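Local structure of cyanuric acid amidohydrolase (Azorhizobium caulinodans, 4NQ3) at residues A[1-5]-A[94-99]; A[33-39]-A[89-95]; A[122-128]-A[186-191]; A[131-136]-A[194-198]. The protein catalyses the hydrolytic opening of the s-triazine ring of cyanuric acid, giving carboxybiuret, which decarboxylates spontaneously to biuret. One frame throughout, in Å; residues are numbered along the deposited sequence.

Interaction 1. Residues A[1-5]-A[94-99]; sequences MPIAK and ERAEGN. With SO4 (sulfate ion), chain D.
An antiparallel strand pairing at the surface joins residues 1-5, on the outermost strand 2-10 of the four-stranded mixed sheet (order 1-4-2-3) of the first repeating unit, to residues 94-99 at the end of strand 89-97. Both run extended; their short axes approach to 4.2 Å at 144°. The register pairs P2 with E97, I3 with A96, A4 with R95 and K5 with E94. I3-A96 and K5-E94 are the hydrogen-bonded pairs: I3 N to A96 O 2.6 Å, A96 N to I3 O 2.8 Å, K5 N to E94 O 2.9 Å, E94 N to K5 O 2.7 Å. G98 N bonds M1 O at 2.8 Å. P2 CA, 4.3 Å from E97 CA across a non-hydrogen-bonded pair, makes a CA-H...O contact of 3.1 Å with A96 O. I3 (m, t) lays CD1 3.4 Å from G98 CA, where a beta carbon would clash. On the same face K5 NZ forms a weak salt bridge with E94 OE2 (3.3 Å), E94 extended in t, t; the carboxylate is held more firmly by A30 N and H7. On the other face R95 (t, t, p) reaches a sulfate ion, probably from the crystallisation liquor, NH2 to O3 2.7 Å. There W245 touches P2, A4 and R95, and A4 packs on strand 106-113. Strand 89-97 lies between 2-10 and 34-41; the R95 backbone also bonds G33, just before 34-41.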
loop_
_atom_site.group_PDB
_atom_site.type_symbol
_atom_site.label_atom_id
_atom_site.label_comp_id
_atom_site.label_asym_id
_atom_site.label_seq_id
_atom_site.Cartn_x
_atom_site.Cartn_y
_atom_site.Cartn_z
HETATM N N MSE A 1 -20.989 -34.505 -31.573
HETATM C CA MSE A 1 -20.774 -33.054 -31.633
HETATM C C MSE A 1 -20.729 -32.377 -30.253
HETATM O O MSE A 1 -21.735 -32.344 -29.552
HETATM C CB MSE A 1 -21.869 -32.394 -32.477
HETATM C CG MSE A 1 -21.451 -32.002 -33.905
HETATM SE SE MSE A 1 -21.989 -30.181 -34.371
HETATM C CE MSE A 1 -21.186 -30.086 -36.142
ATOM N N PRO A 2 -19.572 -31.803 -29.878
ATOM C CA PRO A 2 -19.316 -31.200 -28.563
ATOM C C PRO A 2 -19.929 -29.814 -28.325
ATOM O O PRO A 2 -20.093 -28.998 -29.233
ATOM C CB PRO A 2 -17.797 -31.088 -28.528
ATOM C CG PRO A 2 -17.426 -30.902 -29.945
ATOM C CD PRO A 2 -18.383 -31.738 -30.742
ATOM N N ILE A 3 -20.248 -29.568 -27.061
ATOM C CA ILE A 3 -20.873 -28.346 -26.571
ATOM C C ILE A 3 -20.013 -27.637 -25.524
ATOM O O ILE A 3 -19.564 -28.259 -24.564
ATOM C CB ILE A 3 -22.233 -28.679 -25.960
ATOM C CG1 ILE A 3 -23.092 -29.369 -27.021
ATOM C CG2 ILE A 3 -22.878 -27.440 -25.347
ATOM C CD1 ILE A 3 -24.464 -29.742 -26.563
ATOM N N ALA A 4 -19.794 -26.339 -25.672
ATOM C CA ALA A 4 -19.111 -25.602 -24.610
ATOM C C ALA A 4 -20.100 -25.216 -23.520
ATOM O O ALA A 4 -21.175 -24.679 -23.783
ATOM C CB ALA A 4 -18.419 -24.358 -25.153
ATOM N N LYS A 5 -19.718 -25.475 -22.284
ATOM C CA LYS A 5 -20.521 -25.073 -21.151
ATOM C C LYS A 5 -19.627 -24.189 -20.284
ATOM O O LYS A 5 -18.537 -24.601 -19.881
ATOM C CB LYS A 5 -21.031 -26.320 -20.404
ATOM C CG LYS A 5 -22.404 -26.822 -20.876
ATOM C CD LYS A 5 -22.682 -28.288 -20.516
ATOM C CE LYS A 5 -22.898 -28.520 -19.006
ATOM N NZ LYS A 5 -22.855 -29.977 -18.571
ATOM N N GLU A 94 -16.269 -26.094 -19.561
ATOM C CA GLU A 94 -16.526 -27.524 -19.678
ATOM C C GLU A 94 -16.814 -27.904 -21.115
ATOM O O GLU A 94 -17.433 -27.147 -21.828
ATOM C CB GLU A 94 -17.718 -27.894 -18.791
ATOM C CG GLU A 94 -18.090 -29.370 -18.738
ATOM C CD GLU A 94 -19.373 -29.610 -17.940
ATOM O OE1 GLU A 94 -19.999 -28.601 -17.546
ATOM O OE2 GLU A 94 -19.763 -30.786 -17.709
ATOM N N ARG A 95 -16.337 -29.056 -21.559
ATOM C CA ARG A 95 -16.727 -29.594 -22.861
ATOM C C ARG A 95 -17.738 -30.733 -22.643
ATOM O O ARG A 95 -17.458 -31.662 -21.891
ATOM C CB ARG A 95 -15.491 -30.098 -23.621
ATOM C CG ARG A 95 -15.762 -30.749 -24.975
ATOM C CD ARG A 95 -14.474 -31.212 -25.660
ATOM N NE ARG A 95 -13.777 -32.190 -24.833
ATOM C CZ ARG A 95 -12.459 -32.399 -24.849
ATOM N NH1 ARG A 95 -11.676 -31.679 -25.654
ATOM N NH2 ARG A 95 -11.913 -33.315 -24.040
ATOM N N ALA A 96 -18.902 -30.679 -23.289
ATOM C CA ALA A 96 -19.911 -31.728 -23.134
ATOM C C ALA A 96 -20.333 -32.226 -24.522
ATOM O O ALA A 96 -19.916 -31.642 -25.512
ATOM C CB ALA A 96 -21.096 -31.220 -22.353
ATOM N N GLU A 97 -21.146 -33.287 -24.614
ATOM C CA GLU A 97 -21.521 -33.841 -25.931
ATOM C C GLU A 97 -23.011 -33.641 -26.218
ATOM O O GLU A 97 -23.856 -33.966 -25.395
ATOM C CB GLU A 97 -21.177 -35.337 -26.062
ATOM C CG GLU A 97 -19.809 -35.752 -25.561
ATOM C CD GLU A 97 -19.752 -35.803 -24.034
ATOM O OE1 GLU A 97 -20.832 -35.727 -23.404
ATOM O OE2 GLU A 97 -18.641 -35.914 -23.459
ATOM N N GLY A 98 -23.318 -33.095 -27.393
ATOM C CA GLY A 98 -24.687 -32.883 -27.827
ATOM C C GLY A 98 -24.996 -33.771 -29.010
ATOM O O GLY A 98 -24.354 -34.804 -29.184
ATOM N N ASN A 99 -25.957 -33.349 -29.834
ATOM C CA ASN A 99 -26.502 -34.155 -30.942
ATOM C C ASN A 99 -25.468 -34.706 -31.934
ATOM O O ASN A 99 -25.657 -35.775 -32.522
ATOM C CB ASN A 99 -27.536 -33.323 -31.712
ATOM C CG ASN A 99 -28.250 -32.310 -30.823
ATOM O OD1 ASN A 99 -27.661 -31.750 -29.894
ATOM N ND2 ASN A 99 -29.525 -32.071 -31.108
HETATM S S SO4 D . -8.167 -32.579 -24.841
HETATM O O1 SO4 D . -7.153 -33.632 -24.964
HETATM O O2 SO4 D . -8.726 -32.197 -26.146
HETATM O O3 SO4 D . -9.240 -33.059 -23.960
HETATM O O4 SO4 D . -7.506 -31.400 -24.270
HETATM O O HOH W 1 -22.882 -36.210 -32.666
#

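Interaction 2. Residues A[33-39]-A[89-95]; sequences GILAIFG and HFLVFER. With SO4 (sulfate ion), chain D.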
loop_
_atom_site.group_PDB
_atom_site.type_symbol
_atom_site.label_atom_id
_atom_site.label_comp_id
_atom_site.label_asym_id
_atom_site.label_seq_id
_atom_site.Cartn_x
_atom_site.Cartn_y
_atom_site.Cartn_z
ATOM N N GLY A 33 -15.226 -33.463 -18.105
ATOM C CA GLY A 33 -15.280 -32.522 -19.209
ATOM C C GLY A 33 -14.770 -31.130 -18.890
ATOM O O GLY A 33 -14.929 -30.196 -19.684
ATOM N N ILE A 34 -14.173 -30.970 -17.716
ATOM C CA ILE A 34 -13.630 -29.677 -17.344
ATOM C C ILE A 34 -12.322 -29.454 -18.088
ATOM O O ILE A 34 -11.365 -30.201 -17.906
ATOM C CB ILE A 34 -13.392 -29.570 -15.844
ATOM C CG1 ILE A 34 -14.715 -29.551 -15.102
ATOM C CG2 ILE A 34 -12.619 -28.325 -15.519
ATOM C CD1 ILE A 34 -14.529 -29.410 -13.599
ATOM N N LEU A 35 -12.300 -28.442 -18.947
ATOM C CA LEU A 35 -11.105 -28.103 -19.702
ATOM C C LEU A 35 -10.215 -27.110 -18.966
ATOM O O LEU A 35 -8.996 -27.309 -18.900
ATOM C CB LEU A 35 -11.468 -27.548 -21.073
ATOM C CG LEU A 35 -12.082 -28.623 -21.944
ATOM C CD1 LEU A 35 -12.330 -28.090 -23.328
ATOM C CD2 LEU A 35 -11.114 -29.771 -21.995
ATOM N N ALA A 36 -10.800 -26.030 -18.444
ATOM C CA ALA A 36 -9.994 -24.998 -17.797
ATOM C C ALA A 36 -10.804 -24.272 -16.765
ATOM O O ALA A 36 -12.015 -24.217 -16.870
ATOM C CB ALA A 36 -9.451 -24.008 -18.827
ATOM N N ILE A 37 -10.139 -23.707 -15.765
ATOM C CA ILE A 37 -10.812 -22.814 -14.838
ATOM C C ILE A 37 -10.104 -21.465 -14.762
ATOM O O ILE A 37 -8.912 -21.418 -14.500
ATOM C CB ILE A 37 -10.889 -23.398 -13.441
ATOM C CG1 ILE A 37 -11.523 -24.780 -13.460
ATOM C CG2 ILE A 37 -11.756 -22.531 -12.577
ATOM C CD1 ILE A 37 -11.593 -25.378 -12.072
ATOM N N PHE A 38 -10.823 -20.372 -15.027
ATOM C CA PHE A 38 -10.272 -19.031 -14.809
ATOM C C PHE A 38 -10.704 -18.549 -13.448
ATOM O O PHE A 38 -11.764 -18.930 -12.967
ATOM C CB PHE A 38 -10.756 -18.015 -15.844
ATOM C CG PHE A 38 -10.295 -18.279 -17.255
ATOM C CD1 PHE A 38 -9.545 -19.394 -17.572
ATOM C CD2 PHE A 38 -10.624 -17.389 -18.270
ATOM C CE1 PHE A 38 -9.143 -19.617 -18.877
ATOM C CE2 PHE A 38 -10.224 -17.610 -19.560
ATOM C CZ PHE A 38 -9.484 -18.727 -19.864
ATOM N N GLY A 39 -9.927 -17.670 -12.833
ATOM C CA GLY A 39 -10.347 -17.135 -11.559
ATOM C C GLY A 39 -9.889 -15.712 -11.384
ATOM O O GLY A 39 -8.841 -15.344 -11.897
ATOM N N HIS A 89 -14.433 -14.483 -8.347
ATOM C CA HIS A 89 -15.169 -15.630 -8.894
ATOM C C HIS A 89 -14.313 -16.596 -9.707
ATOM O O HIS A 89 -13.176 -16.284 -10.065
ATOM C CB HIS A 89 -16.299 -15.132 -9.775
ATOM C CG HIS A 89 -15.818 -14.389 -10.974
ATOM N ND1 HIS A 89 -15.367 -13.090 -10.900
ATOM C CD2 HIS A 89 -15.693 -14.762 -12.267
ATOM C CE1 HIS A 89 -14.997 -12.684 -12.104
ATOM N NE2 HIS A 89 -15.187 -13.680 -12.952
ATOM N N PHE A 90 -14.870 -17.777 -9.966
ATOM C CA PHE A 90 -14.292 -18.751 -10.897
ATOM C C PHE A 90 -15.107 -18.808 -12.197
ATOM O O PHE A 90 -16.320 -18.668 -12.186
ATOM C CB PHE A 90 -14.245 -20.151 -10.278
ATOM C CG PHE A 90 -13.324 -20.264 -9.115
ATOM C CD1 PHE A 90 -12.113 -19.594 -9.105
ATOM C CD2 PHE A 90 -13.674 -21.034 -8.012
ATOM C CE1 PHE A 90 -11.258 -19.689 -8.005
ATOM C CE2 PHE A 90 -12.826 -21.144 -6.907
ATOM C CZ PHE A 90 -11.619 -20.473 -6.900
ATOM N N LEU A 91 -14.427 -19.021 -13.309
ATOM C CA LEU A 91 -15.045 -19.284 -14.591
ATOM C C LEU A 91 -14.685 -20.698 -15.034
ATOM O O LEU A 91 -13.541 -20.939 -15.443
ATOM C CB LEU A 91 -14.533 -18.294 -15.605
ATOM C CG LEU A 91 -15.519 -17.942 -16.675
ATOM C CD1 LEU A 91 -16.840 -17.655 -16.001
ATOM C CD2 LEU A 91 -14.972 -16.732 -17.391
ATOM N N VAL A 92 -15.616 -21.647 -14.954
ATOM C CA VAL A 92 -15.291 -23.018 -15.350
ATOM C C VAL A 92 -15.721 -23.288 -16.779
ATOM O O VAL A 92 -16.870 -23.051 -17.138
ATOM C CB VAL A 92 -15.954 -24.062 -14.458
ATOM C CG1 VAL A 92 -15.584 -25.449 -14.965
ATOM C CG2 VAL A 92 -15.477 -23.904 -13.032
ATOM N N PHE A 93 -14.785 -23.778 -17.582
ATOM C CA PHE A 93 -14.997 -24.101 -18.995
ATOM C C PHE A 93 -15.090 -25.606 -19.176
ATOM O O PHE A 93 -14.091 -26.312 -18.977
ATOM C CB PHE A 93 -13.848 -23.558 -19.837
ATOM C CG PHE A 93 -13.828 -22.061 -19.940
ATOM C CD1 PHE A 93 -14.607 -21.406 -20.887
ATOM C CD2 PHE A 93 -13.022 -21.309 -19.101
ATOM C CE1 PHE A 93 -14.583 -20.013 -20.988
ATOM C CE2 PHE A 93 -12.988 -19.915 -19.190
ATOM C CZ PHE A 93 -13.771 -19.264 -20.138
ATOM N N GLU A 94 -16.269 -26.094 -19.561
ATOM C CA GLU A 94 -16.526 -27.524 -19.678
ATOM C C GLU A 94 -16.814 -27.904 -21.115
ATOM O O GLU A 94 -17.433 -27.147 -21.828
ATOM C CB GLU A 94 -17.718 -27.894 -18.791
ATOM C CG GLU A 94 -18.090 -29.370 -18.738
ATOM C CD GLU A 94 -19.373 -29.610 -17.940
ATOM O OE1 GLU A 94 -19.999 -28.601 -17.546
ATOM O OE2 GLU A 94 -19.763 -30.786 -17.709
ATOM N N ARG A 95 -16.337 -29.056 -21.559
ATOM C CA ARG A 95 -16.727 -29.594 -22.861
ATOM C C ARG A 95 -17.738 -30.733 -22.643
ATOM O O ARG A 95 -17.458 -31.662 -21.891
ATOM C CB ARG A 95 -15.491 -30.098 -23.621
ATOM C CG ARG A 95 -15.762 -30.749 -24.975
ATOM C CD ARG A 95 -14.474 -31.212 -25.660
ATOM N NE ARG A 95 -13.777 -32.190 -24.833
ATOM C CZ ARG A 95 -12.459 -32.399 -24.849
ATOM N NH1 ARG A 95 -11.676 -31.679 -25.654
ATOM N NH2 ARG A 95 -11.913 -33.315 -24.040
HETATM S S SO4 D . -8.167 -32.579 -24.841
HETATM O O1 SO4 D . -7.153 -33.632 -24.964
HETATM O O2 SO4 D . -8.726 -32.197 -26.146
HETATM O O3 SO4 D . -9.240 -33.059 -23.960
HETATM O O4 SO4 D . -7.506 -31.400 -24.270
#
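Two phenyl rings mark the apolar centre on one face of this antiparallel pair: the edge of F93 meets the face of F38 in a T-shaped stack, centroids 4.7 Å apart and planes at 61°. The opposite face carries I34, I37, F90 and V92, with E94 at its end; I37 CG2 sits 4.0 Å from V92 CG2 and 4.1 Å from F90 CB. The backbone ladder runs F38 N to L91 O (2.8 Å), L91 N to F38 O (2.7 Å) and F93 N to A36 O (2.9 Å). A classic beta bulge then shifts the register by one: L35 and A36 both face F93, whose O accepts L35 N at 2.8 Å and, weakly, A36 N at 3.3 Å. Past the bulge R95 N bonds G33 O at 2.6 Å. At the polar edge L35 CD2 lies over one face of the R95 guanidinium, which binds the probably adventitious sulfate, and A30 N and H7 hold the E94 carboxylate. Strands 34-41 and 89-97 are the sheet's two inner strands, so apolar side chains on both faces fit a pairing covered on both sides, with charged E94 and R95 at one end and H89 at the other.

Interaction 3. Residues A[122-128]-A[186-191]; sequences LGRMGQV and LSRGAS. With BR8 (barbituric acid), chain C.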
loop_
_atom_site.group_PDB
_atom_site.type_symbol
_atom_site.label_atom_id
_atom_site.label_comp_id
_atom_site.label_asym_id
_atom_site.label_seq_id
_atom_site.Cartn_x
_atom_site.Cartn_y
_atom_site.Cartn_z
ATOM N N LEU A 122 12.643 -16.224 -20.149
ATOM C CA LEU A 122 11.509 -15.354 -19.832
ATOM C C LEU A 122 11.758 -13.974 -20.416
ATOM O O LEU A 122 12.854 -13.441 -20.315
ATOM C CB LEU A 122 11.286 -15.290 -18.309
ATOM C CG LEU A 122 10.144 -14.418 -17.773
ATOM C CD1 LEU A 122 9.424 -15.091 -16.599
ATOM C CD2 LEU A 122 10.667 -13.040 -17.360
ATOM N N GLY A 123 10.755 -13.418 -21.083
ATOM C CA GLY A 123 10.893 -12.103 -21.705
ATOM C C GLY A 123 11.771 -12.119 -22.956
ATOM O O GLY A 123 12.127 -11.073 -23.490
ATOM N N ARG A 124 12.096 -13.308 -23.455
ATOM C CA ARG A 124 12.947 -13.424 -24.640
ATOM C C ARG A 124 12.351 -14.400 -25.655
ATOM O O ARG A 124 11.320 -15.003 -25.387
ATOM C CB ARG A 124 14.348 -13.844 -24.217
ATOM C CG ARG A 124 15.023 -12.819 -23.326
ATOM C CD ARG A 124 16.349 -13.329 -22.860
ATOM N NE ARG A 124 17.162 -12.319 -22.187
ATOM C CZ ARG A 124 18.073 -12.614 -21.261
ATOM N NH1 ARG A 124 18.289 -13.872 -20.918
ATOM N NH2 ARG A 124 18.781 -11.666 -20.676
HETATM N N MSE A 125 12.974 -14.560 -26.818
HETATM C CA MSE A 125 12.365 -15.385 -27.876
HETATM C C MSE A 125 12.073 -16.825 -27.450
HETATM O O MSE A 125 11.132 -17.446 -27.953
HETATM C CB MSE A 125 13.247 -15.407 -29.115
HETATM C CG MSE A 125 13.421 -14.044 -29.738
HETATM SE SE MSE A 125 11.754 -13.359 -30.398
HETATM C CE MSE A 125 11.279 -14.800 -31.646
ATOM N N GLY A 126 12.879 -17.353 -26.530
ATOM C CA GLY A 126 12.559 -18.627 -25.905
ATOM C C GLY A 126 11.100 -18.705 -25.461
ATOM O O GLY A 126 10.358 -19.615 -25.835
ATOM N N GLN A 127 10.677 -17.743 -24.655
ATOM C CA GLN A 127 9.298 -17.737 -24.187
ATOM C C GLN A 127 8.314 -17.579 -25.330
ATOM O O GLN A 127 7.298 -18.274 -25.385
ATOM C CB GLN A 127 9.080 -16.630 -23.163
ATOM C CG GLN A 127 7.689 -16.616 -22.615
ATOM C CD GLN A 127 7.610 -15.818 -21.342
ATOM O OE1 GLN A 127 8.455 -14.935 -21.104
ATOM N NE2 GLN A 127 6.617 -16.132 -20.493
ATOM N N VAL A 128 8.622 -16.663 -26.243
ATOM C CA VAL A 128 7.745 -16.402 -27.373
ATOM C C VAL A 128 7.472 -17.662 -28.168
ATOM O O VAL A 128 6.313 -17.965 -28.483
ATOM C CB VAL A 128 8.322 -15.374 -28.334
ATOM C CG1 VAL A 128 7.388 -15.246 -29.517
ATOM C CG2 VAL A 128 8.527 -14.022 -27.640
ATOM N N LEU A 186 7.388 -8.397 -18.815
ATOM C CA LEU A 186 8.154 -9.061 -19.868
ATOM C C LEU A 186 7.511 -10.412 -20.172
ATOM O O LEU A 186 7.351 -10.812 -21.334
ATOM C CB LEU A 186 9.630 -9.241 -19.459
ATOM C CG LEU A 186 10.402 -7.914 -19.452
ATOM C CD1 LEU A 186 11.783 -8.004 -18.897
ATOM C CD2 LEU A 186 10.424 -7.411 -20.827
ATOM N N SER A 187 7.143 -11.126 -19.117
ATOM C CA SER A 187 6.570 -12.437 -19.325
ATOM C C SER A 187 5.216 -12.332 -20.045
ATOM O O SER A 187 4.939 -13.122 -20.961
ATOM C CB SER A 187 6.434 -13.191 -18.011
ATOM O OG SER A 187 5.868 -14.462 -18.287
ATOM N N ARG A 188 4.376 -11.375 -19.637
ATOM C CA ARG A 188 3.106 -11.177 -20.325
ATOM C C ARG A 188 3.374 -10.797 -21.779
ATOM O O ARG A 188 2.731 -11.314 -22.698
ATOM C CB ARG A 188 2.249 -10.087 -19.653
ATOM C CG ARG A 188 1.598 -10.438 -18.319
ATOM C CD ARG A 188 0.679 -9.315 -17.828
ATOM N NE ARG A 188 1.445 -8.095 -17.627
ATOM C CZ ARG A 188 1.789 -7.611 -16.433
ATOM N NH1 ARG A 188 1.405 -8.237 -15.328
ATOM N NH2 ARG A 188 2.504 -6.495 -16.338
ATOM N N GLY A 189 4.346 -9.910 -21.977
ATOM C CA GLY A 189 4.670 -9.397 -23.292
ATOM C C GLY A 189 5.170 -10.468 -24.237
ATOM O O GLY A 189 4.696 -10.554 -25.375
ATOM N N ALA A 190 6.139 -11.265 -23.784
ATOM C CA ALA A 190 6.665 -12.351 -24.608
ATOM C C ALA A 190 5.568 -13.350 -24.953
ATOM O O ALA A 190 5.440 -13.773 -26.089
ATOM C CB ALA A 190 7.804 -13.038 -23.931
ATOM N N SER A 191 4.763 -13.713 -23.970
ATOM C CA SER A 191 3.630 -14.589 -24.223
ATOM C C SER A 191 2.665 -14.000 -25.244
ATOM O O SER A 191 2.171 -14.704 -26.119
ATOM C CB SER A 191 2.884 -14.866 -22.923
ATOM O OG SER A 191 3.730 -15.572 -22.040
HETATM N N1 BR8 C . -1.278 -11.382 -12.744
HETATM C C2 BR8 C . -2.349 -11.358 -11.920
HETATM O O2 BR8 C . -2.340 -12.087 -10.947
HETATM N N3 BR8 C . -3.402 -10.526 -12.174
HETATM C C4 BR8 C . -3.416 -9.659 -13.297
HETATM O O4 BR8 C . -4.377 -8.921 -13.488
HETATM C C5 BR8 C . -2.287 -9.620 -14.329
HETATM C C6 BR8 C . -1.200 -10.592 -13.887
HETATM O O8 BR8 C . -0.196 -10.693 -14.555
#
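Three similar repeating units build a substrate site with threefold symmetry, and this contact lies behind the second unit's share of it: the loop and first helical turn of residues 122-128 pack against helix 180-199, which presents the substrate-binding R188 to barbituric acid. R188 points its CA-to-CB bond away from residues 122-128, and NH1 donates to BR8 O8 at 3.0 Å; its NE forms a salt bridge with E337. R52 and R314 of the other two units, with S227 N, G80 O and G334 N, also hydrogen-bond the ligand. On the packing side A190 is central, its CB 3.9 Å from both G123 CA and V128 CG2 and 3.5 Å from Q127 OE1. G123 comes within 3.8 Å of L186 O through its CA; at positive phi (73°) it brings the backbone so close that a beta carbon would clash with L186 CB. L122 CD1 adds a contact of 3.8 Å to S187 CB. R124 holds the N-cap position of helix 125-141. Q127, extended in t, t, ties loop and helices together, its OE1 accepting from G123 N at 2.8 Å. Q127 NE2 also has H234 as a partner, and S187 OG bonds P158 O. The polar link across the interface runs from Q127 NE2 to S187 OG at 2.9 Å.

Interaction 4. Residues A[131-136]-A[194-198]; sequences VAQAVR and GIALA
Two alpha-helical segments of the second repeating unit, 131-136 and 194-198, pack closely through small residues on one side of its sheet, their short axes 7.7 Å apart and crossing at -51°. A132, G194 and A198 permit the approach: A132 and G194 have the nearest CA atoms, 4.3 Å apart, and A132 CB lies 3.4 Å from G194 O. V131 and V135, both t, point toward the other helix. V135 CG2 meets I195 CG1 at 3.9 Å and V135 CB meets A198 CB at 3.8 Å, while V131 CG1 is 4.3 Å from I195 CG1. The CA-to-CB bond of I195 (m, t) points away from the other helix, yet CG1 reaches both valines. L197 (t, p) brings CD2 to 4.2 Å from A132 CB. R136 (m, t, t) lies at the exposed side, NH2 4.0 Å from L197 CG. No hydrogen bond crosses this apolar interface. The helices lie on the sheet together, sharing strand 150-157, with 235-242 under V135 and 223-227 under I195.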
loop_
_atom_site.group_PDB
_atom_site.type_symbol
_atom_site.label_atom_id
_atom_site.label_comp_id
_atom_site.label_asym_id
_atom_site.label_seq_id
_atom_site.Cartn_x
_atom_site.Cartn_y
_atom_site.Cartn_z
ATOM N N VAL A 131 5.328 -20.400 -26.158
ATOM C CA VAL A 131 3.912 -20.111 -26.077
ATOM C C VAL A 131 3.269 -20.269 -27.451
ATOM O O VAL A 131 2.197 -20.874 -27.578
ATOM C CB VAL A 131 3.688 -18.686 -25.526
ATOM C CG1 VAL A 131 2.260 -18.255 -25.687
ATOM C CG2 VAL A 131 4.106 -18.619 -24.055
ATOM N N ALA A 132 3.960 -19.794 -28.487
ATOM C CA ALA A 132 3.451 -19.901 -29.851
ATOM C C ALA A 132 3.127 -21.341 -30.210
ATOM O O ALA A 132 2.065 -21.624 -30.776
ATOM C CB ALA A 132 4.444 -19.342 -30.818
ATOM N N GLN A 133 4.047 -22.247 -29.880
ATOM C CA GLN A 133 3.865 -23.669 -30.140
ATOM C C GLN A 133 2.649 -24.172 -29.376
ATOM O O GLN A 133 1.817 -24.888 -29.938
ATOM C CB GLN A 133 5.121 -24.467 -29.775
ATOM C CG GLN A 133 6.122 -24.625 -30.945
ATOM C CD GLN A 133 7.587 -24.875 -30.497
ATOM O OE1 GLN A 133 7.878 -25.076 -29.306
ATOM N NE2 GLN A 133 8.514 -24.823 -31.462
ATOM N N ALA A 134 2.566 -23.837 -28.087
ATOM C CA ALA A 134 1.421 -24.243 -27.276
ATOM C C ALA A 134 0.081 -23.722 -27.820
ATOM O O ALA A 134 -0.916 -24.462 -27.878
ATOM C CB ALA A 134 1.605 -23.783 -25.858
ATOM N N VAL A 135 0.059 -22.459 -28.246
ATOM C CA VAL A 135 -1.174 -21.887 -28.775
ATOM C C VAL A 135 -1.618 -22.610 -30.036
ATOM O O VAL A 135 -2.822 -22.771 -30.266
ATOM C CB VAL A 135 -1.039 -20.410 -29.092
ATOM C CG1 VAL A 135 -2.315 -19.911 -29.704
ATOM C CG2 VAL A 135 -0.740 -19.650 -27.833
ATOM N N ARG A 136 -0.659 -23.062 -30.846
ATOM C CA ARG A 136 -1.021 -23.829 -32.036
ATOM C C ARG A 136 -1.683 -25.152 -31.602
ATOM O O ARG A 136 -2.752 -25.514 -32.115
ATOM C CB ARG A 136 0.195 -24.060 -32.933
ATOM C CG ARG A 136 0.602 -22.830 -33.751
ATOM C CD ARG A 136 1.940 -23.071 -34.456
ATOM N NE ARG A 136 2.589 -21.849 -34.959
ATOM C CZ ARG A 136 3.837 -21.476 -34.640
ATOM N NH1 ARG A 136 4.578 -22.224 -33.820
ATOM N NH2 ARG A 136 4.353 -20.357 -35.142
ATOM N N GLY A 194 3.994 -14.341 -28.620
ATOM C CA GLY A 194 3.861 -15.748 -28.957
ATOM C C GLY A 194 2.469 -16.036 -29.490
ATOM O O GLY A 194 2.330 -16.711 -30.517
ATOM N N ILE A 195 1.440 -15.518 -28.815
ATOM C CA ILE A 195 0.083 -15.641 -29.319
ATOM C C ILE A 195 -0.035 -14.965 -30.685
ATOM O O ILE A 195 -0.632 -15.514 -31.628
ATOM C CB ILE A 195 -0.940 -15.021 -28.348
ATOM C CG1 ILE A 195 -1.026 -15.862 -27.078
ATOM C CG2 ILE A 195 -2.321 -14.944 -28.978
ATOM C CD1 ILE A 195 -1.729 -15.170 -25.954
ATOM N N ALA A 196 0.556 -13.781 -30.797
ATOM C CA ALA A 196 0.475 -13.038 -32.043
ATOM C C ALA A 196 1.129 -13.873 -33.144
ATOM O O ALA A 196 0.560 -14.079 -34.223
ATOM C CB ALA A 196 1.150 -11.661 -31.905
ATOM N N LEU A 197 2.308 -14.393 -32.834
ATOM C CA LEU A 197 3.060 -15.174 -33.788
ATOM C C LEU A 197 2.238 -16.372 -34.234
ATOM O O LEU A 197 2.260 -16.752 -35.392
ATOM C CB LEU A 197 4.386 -15.621 -33.185
ATOM C CG LEU A 197 5.188 -16.539 -34.100
ATOM C CD1 LEU A 197 5.373 -15.865 -35.424
ATOM C CD2 LEU A 197 6.520 -16.860 -33.461
ATOM N N ALA A 198 1.524 -16.981 -33.301
ATOM C CA ALA A 198 0.779 -18.190 -33.602
ATOM C C ALA A 198 -0.478 -17.905 -34.425
ATOM O O ALA A 198 -0.958 -18.780 -35.155
ATOM C CB ALA A 198 0.414 -18.913 -32.306
#

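Interactions 1 and 2 belong to one sheet of the first repeating unit and share E94 and R95 on strand 89-97, with centres about 14 Å apart; the loop closed by interaction 2 is nested within that of interaction 1. Interactions 3 and 4 are successive contacts of helices 125-141 and 180-199 in the second unit, centres about 11 Å apart, touching where V128 CG1 lies 3.6 Å from G194 CA. Interaction 3 supplies R188 to the barbituric acid, and the I195 side chain of interaction 4 is about 12 Å from it. In interaction 2 the F38 side chain is about 8 Å from that of catalytic K156, whereas interaction 1 lies away from the active and metal sites, about 34 Å from interaction 3 between centres.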